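Local structure of malate dehydrogenase (Porphyromonas gingivalis, 3FI9) at residues A[9-15]-A[77-83]; A[30-34]-A[245-249]. The protein probably catalyses the NAD-dependent interconversion of malate and oxaloacetate. One frame throughout, in Å; residues are numbered along the deposited sequence.

Contact 1: A[9-15]-A[77-83]; sequences EKLTIVG and AKYIVSS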
loop_
_atom_site.group_PDB
_atom_site.type_symbol
_atom_site.label_atom_id
_atom_site.label_comp_id
_atom_site.label_asym_id
_atom_site.label_seq_id
_atom_site.Cartn_x
_atom_site.Cartn_y
_atom_site.Cartn_z
ATOM N N GLU A 9 -7.668 11.772 17.050
ATOM C CA GLU A 9 -8.596 12.549 16.221
ATOM C C GLU A 9 -8.915 11.856 14.883
ATOM O O GLU A 9 -8.112 11.092 14.384
ATOM C CB GLU A 9 -8.088 13.994 16.065
ATOM C CG GLU A 9 -7.965 14.608 17.480
ATOM C CD GLU A 9 -7.854 16.103 17.539
ATOM O OE1 GLU A 9 -8.705 16.736 18.221
ATOM O OE2 GLU A 9 -6.904 16.650 16.963
ATOM N N LYS A 10 -10.089 12.138 14.328
ATOM C CA LYS A 10 -10.589 11.443 13.132
ATOM C C LYS A 10 -9.909 11.975 11.869
ATOM O O LYS A 10 -9.760 13.203 11.677
ATOM C CB LYS A 10 -12.112 11.536 13.077
ATOM C CG LYS A 10 -12.785 11.137 11.769
ATOM C CD LYS A 10 -14.305 10.980 11.987
ATOM C CE LYS A 10 -15.028 10.776 10.669
ATOM N NZ LYS A 10 -16.493 10.693 10.832
ATOM N N LEU A 11 -9.431 11.016 11.075
ATOM C CA LEU A 11 -8.925 11.247 9.746
ATOM C C LEU A 11 -9.922 10.665 8.743
ATOM O O LEU A 11 -10.278 9.455 8.757
ATOM C CB LEU A 11 -7.516 10.616 9.573
ATOM C CG LEU A 11 -6.996 10.404 8.124
ATOM C CD1 LEU A 11 -6.966 11.730 7.324
ATOM C CD2 LEU A 11 -5.563 9.751 8.117
ATOM N N THR A 12 -10.389 11.536 7.866
ATOM C CA THR A 12 -11.257 11.105 6.790
ATOM C C THR A 12 -10.623 11.165 5.399
ATOM O O THR A 12 -10.157 12.220 4.929
ATOM C CB THR A 12 -12.524 11.935 6.790
ATOM O OG1 THR A 12 -13.227 11.686 8.012
ATOM C CG2 THR A 12 -13.416 11.572 5.595
ATOM N N ILE A 13 -10.683 10.040 4.712
ATOM C CA ILE A 13 -10.203 9.958 3.326
ATOM C C ILE A 13 -11.371 10.125 2.421
ATOM O O ILE A 13 -12.299 9.336 2.492
ATOM C CB ILE A 13 -9.580 8.583 3.032
ATOM C CG1 ILE A 13 -8.396 8.320 3.952
ATOM C CG2 ILE A 13 -9.131 8.477 1.526
ATOM C CD1 ILE A 13 -7.437 9.431 4.103
ATOM N N VAL A 14 -11.353 11.151 1.567
ATOM C CA VAL A 14 -12.400 11.289 0.576
ATOM C C VAL A 14 -11.935 10.677 -0.748
ATOM O O VAL A 14 -10.819 10.909 -1.160
ATOM C CB VAL A 14 -12.798 12.791 0.392
ATOM C CG1 VAL A 14 -13.759 12.953 -0.760
ATOM C CG2 VAL A 14 -13.432 13.301 1.639
ATOM N N GLY A 15 -12.774 9.873 -1.391
ATOM C CA GLY A 15 -12.366 9.228 -2.624
ATOM C C GLY A 15 -11.762 7.872 -2.337
ATOM O O GLY A 15 -10.958 7.382 -3.111
ATOM N N ALA A 77 -14.428 15.134 11.963
ATOM C CA ALA A 77 -13.180 15.069 11.160
ATOM C C ALA A 77 -12.255 16.188 11.598
ATOM O O ALA A 77 -12.679 17.336 11.645
ATOM C CB ALA A 77 -13.501 15.207 9.650
ATOM N N LYS A 78 -11.005 15.877 11.920
ATOM C CA LYS A 78 -10.003 16.905 12.127
ATOM C C LYS A 78 -8.931 16.969 11.034
ATOM O O LYS A 78 -8.203 17.953 10.941
ATOM C CB LYS A 78 -9.273 16.689 13.435
ATOM C CG LYS A 78 -10.180 16.931 14.698
ATOM C CD LYS A 78 -10.924 18.267 14.630
ATOM C CE LYS A 78 -11.433 18.659 16.028
ATOM N NZ LYS A 78 -12.685 17.954 16.272
ATOM N N TYR A 79 -8.792 15.889 10.290
ATOM C CA TYR A 79 -7.872 15.832 9.124
ATOM C C TYR A 79 -8.623 15.226 7.989
ATOM O O TYR A 79 -9.415 14.303 8.174
ATOM C CB TYR A 79 -6.621 15.003 9.437
ATOM C CG TYR A 79 -5.930 15.561 10.638
ATOM C CD1 TYR A 79 -4.983 16.558 10.513
ATOM C CD2 TYR A 79 -6.307 15.158 11.940
ATOM C CE1 TYR A 79 -4.347 17.112 11.665
ATOM C CE2 TYR A 79 -5.711 15.705 13.046
ATOM C CZ TYR A 79 -4.721 16.662 12.907
ATOM O OH TYR A 79 -4.134 17.209 14.023
ATOM N N ILE A 80 -8.392 15.764 6.788
ATOM C CA ILE A 80 -9.064 15.279 5.619
ATOM C C ILE A 80 -8.068 15.201 4.489
ATOM O O ILE A 80 -7.303 16.147 4.269
ATOM C CB ILE A 80 -10.172 16.261 5.137
ATOM C CG1 ILE A 80 -11.281 16.391 6.201
ATOM C CG2 ILE A 80 -10.766 15.747 3.810
ATOM C CD1 ILE A 80 -12.304 17.499 5.877
ATOM N N VAL A 81 -8.094 14.100 3.755
ATOM C CA VAL A 81 -7.307 14.001 2.531
ATOM C C VAL A 81 -8.246 13.603 1.430
ATOM O O VAL A 81 -8.862 12.565 1.518
ATOM C CB VAL A 81 -6.212 12.912 2.652
ATOM C CG1 VAL A 81 -5.479 12.680 1.277
ATOM C CG2 VAL A 81 -5.248 13.291 3.764
ATOM N N SER A 82 -8.332 14.400 0.367
ATOM C CA SER A 82 -9.224 14.035 -0.762
ATOM C C SER A 82 -8.590 13.743 -2.093
ATOM O O SER A 82 -7.871 14.598 -2.636
ATOM C CB SER A 82 -10.287 15.112 -1.020
ATOM O OG SER A 82 -11.091 14.732 -2.142
ATOM N N SER A 83 -8.882 12.555 -2.633
ATOM C CA SER A 83 -8.613 12.296 -4.034
ATOM C C SER A 83 -9.925 12.204 -4.755
ATOM O O SER A 83 -10.034 11.475 -5.719
ATOM C CB SER A 83 -7.856 10.987 -4.270
ATOM O OG SER A 83 -8.486 9.940 -3.541
HETATM O O HOH W 1 -9.198 7.468 -5.048
#

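Contact 2: A[30-34]-A[245-249]; sequences MMRLT and IEMIR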
loop_
_atom_site.group_PDB
_atom_site.type_symbol
_atom_site.label_atom_id
_atom_site.label_comp_id
_atom_site.label_asym_id
_atom_site.label_seq_id
_atom_site.Cartn_x
_atom_site.Cartn_y
_atom_site.Cartn_z
ATOM N N MET A 30 -1.200 1.661 8.275
ATOM C CA MET A 30 0.148 1.203 8.607
ATOM C C MET A 30 0.914 2.209 9.438
ATOM O O MET A 30 1.703 1.843 10.329
ATOM C CB MET A 30 0.974 0.920 7.324
ATOM C CG MET A 30 0.527 -0.321 6.555
ATOM S SD MET A 30 1.336 -0.633 4.931
ATOM C CE MET A 30 3.041 -0.912 5.608
ATOM N N MET A 31 0.745 3.492 9.097
ATOM C CA MET A 31 1.488 4.557 9.776
ATOM C C MET A 31 0.943 4.817 11.204
ATOM O O MET A 31 1.479 5.631 11.919
ATOM C CB MET A 31 1.438 5.865 8.970
ATOM C CG MET A 31 2.386 5.900 7.741
ATOM S SD MET A 31 2.297 7.566 6.910
ATOM C CE MET A 31 3.407 7.219 5.531
ATOM N N ARG A 32 -0.165 4.164 11.545
ATOM C CA ARG A 32 -0.830 4.347 12.829
ATOM C C ARG A 32 -1.032 5.817 13.144
ATOM O O ARG A 32 -0.649 6.295 14.217
ATOM C CB ARG A 32 -0.068 3.595 13.958
ATOM C CG ARG A 32 -0.126 2.070 13.704
ATOM C CD ARG A 32 0.775 1.267 14.700
ATOM N NE ARG A 32 0.206 1.243 16.054
ATOM C CZ ARG A 32 -0.834 0.503 16.414
ATOM N NH1 ARG A 32 -1.442 -0.253 15.517
ATOM N NH2 ARG A 32 -1.261 0.502 17.673
ATOM N N LEU A 33 -1.657 6.531 12.200
ATOM C CA LEU A 33 -1.891 7.962 12.392
ATOM C C LEU A 33 -2.988 8.144 13.437
ATOM O O LEU A 33 -2.812 8.916 14.392
ATOM C CB LEU A 33 -2.283 8.641 11.084
ATOM C CG LEU A 33 -1.252 8.428 9.959
ATOM C CD1 LEU A 33 -1.709 9.143 8.632
ATOM C CD2 LEU A 33 0.123 8.921 10.426
ATOM N N THR A 34 -4.093 7.438 13.247
ATOM C CA THR A 34 -5.225 7.448 14.207
ATOM C C THR A 34 -6.000 6.132 14.077
ATOM O O THR A 34 -6.199 5.611 12.959
ATOM C CB THR A 34 -6.197 8.622 13.893
ATOM O OG1 THR A 34 -7.391 8.538 14.683
ATOM C CG2 THR A 34 -6.598 8.600 12.457
ATOM N N ILE A 245 -0.184 10.870 2.104
ATOM C CA ILE A 245 -0.355 10.440 3.502
ATOM C C ILE A 245 0.847 10.835 4.370
ATOM O O ILE A 245 0.678 11.123 5.577
ATOM C CB ILE A 245 -0.723 8.961 3.657
ATOM C CG1 ILE A 245 -1.944 8.645 2.743
ATOM C CG2 ILE A 245 -1.013 8.642 5.176
ATOM C CD1 ILE A 245 -3.253 9.503 2.965
ATOM N N GLU A 246 2.049 10.862 3.790
ATOM C CA GLU A 246 3.172 11.419 4.553
ATOM C C GLU A 246 2.864 12.848 4.881
ATOM O O GLU A 246 3.233 13.313 5.975
ATOM C CB GLU A 246 4.490 11.460 3.764
ATOM C CG GLU A 246 5.177 10.181 3.512
ATOM C CD GLU A 246 6.499 10.397 2.746
ATOM O OE1 GLU A 246 7.546 10.103 3.315
ATOM O OE2 GLU A 246 6.499 10.859 1.593
ATOM N N MET A 247 2.245 13.587 3.936
ATOM C CA MET A 247 1.874 15.003 4.249
ATOM C C MET A 247 0.917 15.106 5.450
ATOM O O MET A 247 1.156 15.952 6.355
ATOM C CB MET A 247 1.254 15.743 3.037
ATOM C CG MET A 247 2.144 15.702 1.764
ATOM S SD MET A 247 1.310 16.433 0.343
ATOM C CE MET A 247 0.955 18.068 0.892
ATOM N N ILE A 248 -0.177 14.336 5.448
ATOM C CA ILE A 248 -1.141 14.443 6.564
ATOM C C ILE A 248 -0.497 13.951 7.898
ATOM O O ILE A 248 -0.744 14.488 8.986
ATOM C CB ILE A 248 -2.488 13.721 6.269
ATOM C CG1 ILE A 248 -3.611 14.388 7.078
ATOM C CG2 ILE A 248 -2.410 12.164 6.523
ATOM C CD1 ILE A 248 -3.932 15.823 6.624
ATOM N N ARG A 249 0.366 12.956 7.816
ATOM C CA ARG A 249 1.137 12.604 9.013
ATOM C C ARG A 249 1.900 13.803 9.622
ATOM O O ARG A 249 1.893 13.991 10.838
ATOM C CB ARG A 249 2.091 11.454 8.761
ATOM C CG ARG A 249 3.008 11.209 9.973
ATOM C CD ARG A 249 3.734 9.906 9.809
ATOM N NE ARG A 249 4.745 9.974 8.762
ATOM C CZ ARG A 249 5.495 8.924 8.405
ATOM N NH1 ARG A 249 5.364 7.762 9.044
ATOM N NH2 ARG A 249 6.405 9.039 7.450
HETATM O O HOH W 2 3.724 6.954 11.417
#

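Contact 1: A[9-15]-A[77-83]
Strands 10-14 and 77-82 run parallel, their axes 4.7 Å apart and inclined by 15°, with L11 level with Y79, T12 with I80, I13 with V81 and V14 with S82. The ladder bonds are regular in the middle, where T12 N reaches Y79 O at 2.9 Å and V81 N reaches T12 O at 3.0 Å. At the entrance K10 O is gripped twice, by K78 N and Y79 N, and at the far end S83 N binds V14 O, closing the V14-S82 pair. L11, I13, Y79 and V81 share one face of the sheet; helix 19-30 covers L11, I13 and V81 through A28 and M24, and Y79 lies by I248 of helix 238-251. There the L11 side chain crosses that of Y79 at about a right angle, its CD1 lying 3.9 Å from Y79 CB, while I13 and V81 stand side by side. On the face of T12, V14, I80 and S82, V14 CG1 is anti to the backbone N (chi1 173°) and rests 3.5 Å from S82 OG, a hydroxyl bonded to G84 N. At the strand entrance the E9 carboxylate lies against the aliphatic CG of K78; its OE2 forms a salt bridge with K120. A water joins G15 O to S83 OG. The two strands lie mid-sheet in the Rossmann fold, between strands 37-40 and 121-124, and strand 10-14 runs out into the glycine-rich turn predicted to bind NAD(+).

Contact 2: A[30-34]-A[245-249]
M31 and L33 carry the loop that follows helix 19-30 of the Rossmann domain onto helix 238-251 of the C-terminal region. Helix 19-30 ends in a Schellman motif, with R32 at positive phi, and the chain beyond it turns L33 toward the second helix. The M31 side chain is extended from CG onward, with chi2 and chi3 both -177°, and this carries the thioether across R249 at about a right angle. Its SD sits 3.6 Å above the guanidinium plane, displaced toward the rim, and CE continues to E246 CG at 4.0 Å. R249 starts with CG anti to the backbone N (chi1 173°), then bends at chi3 (71°), bringing its flat head against the thioether. L33 divides its two methyls: CD1 meets I245 CG2 at 3.6 Å and I248 CG2 at 3.8 Å, whereas CD2 lies against the aliphatic CB, CG and CD of R249. R249 is thus packed by L33 along its methylenes and by M31 over its charged head. I245 also packs on M24 and T27 of helix 19-30, and I248 on I123 of strand 121-124. The polar link between the segments is a water in the guanidinium plane, which donates to M31 O at 2.7 Å and accepts from R249 NH1 at 3.0 Å.

In the fold
Contact 1 forms the middle of the nucleotide-binding sheet and contact 2 lies over one of its faces, their centres about 11 Å apart. They meet directly: T34 OG1 probably hydrogen-bonds to E9 O at 2.7 Å, T34 CG2 packs on L11 CB, and I248 CB lies 3.8 Å from V81 CG2. Helix 238-251 and the loop at 30-34 therefore rest on the same layer of side chains that L11, Y79 and V81 present. The predicted NAD(+) site is nearer contact 1, which contains G15; D41 comes within about 3 Å of G15, and I245 of contact 2 is about 7 Å from G21, between nearest atoms.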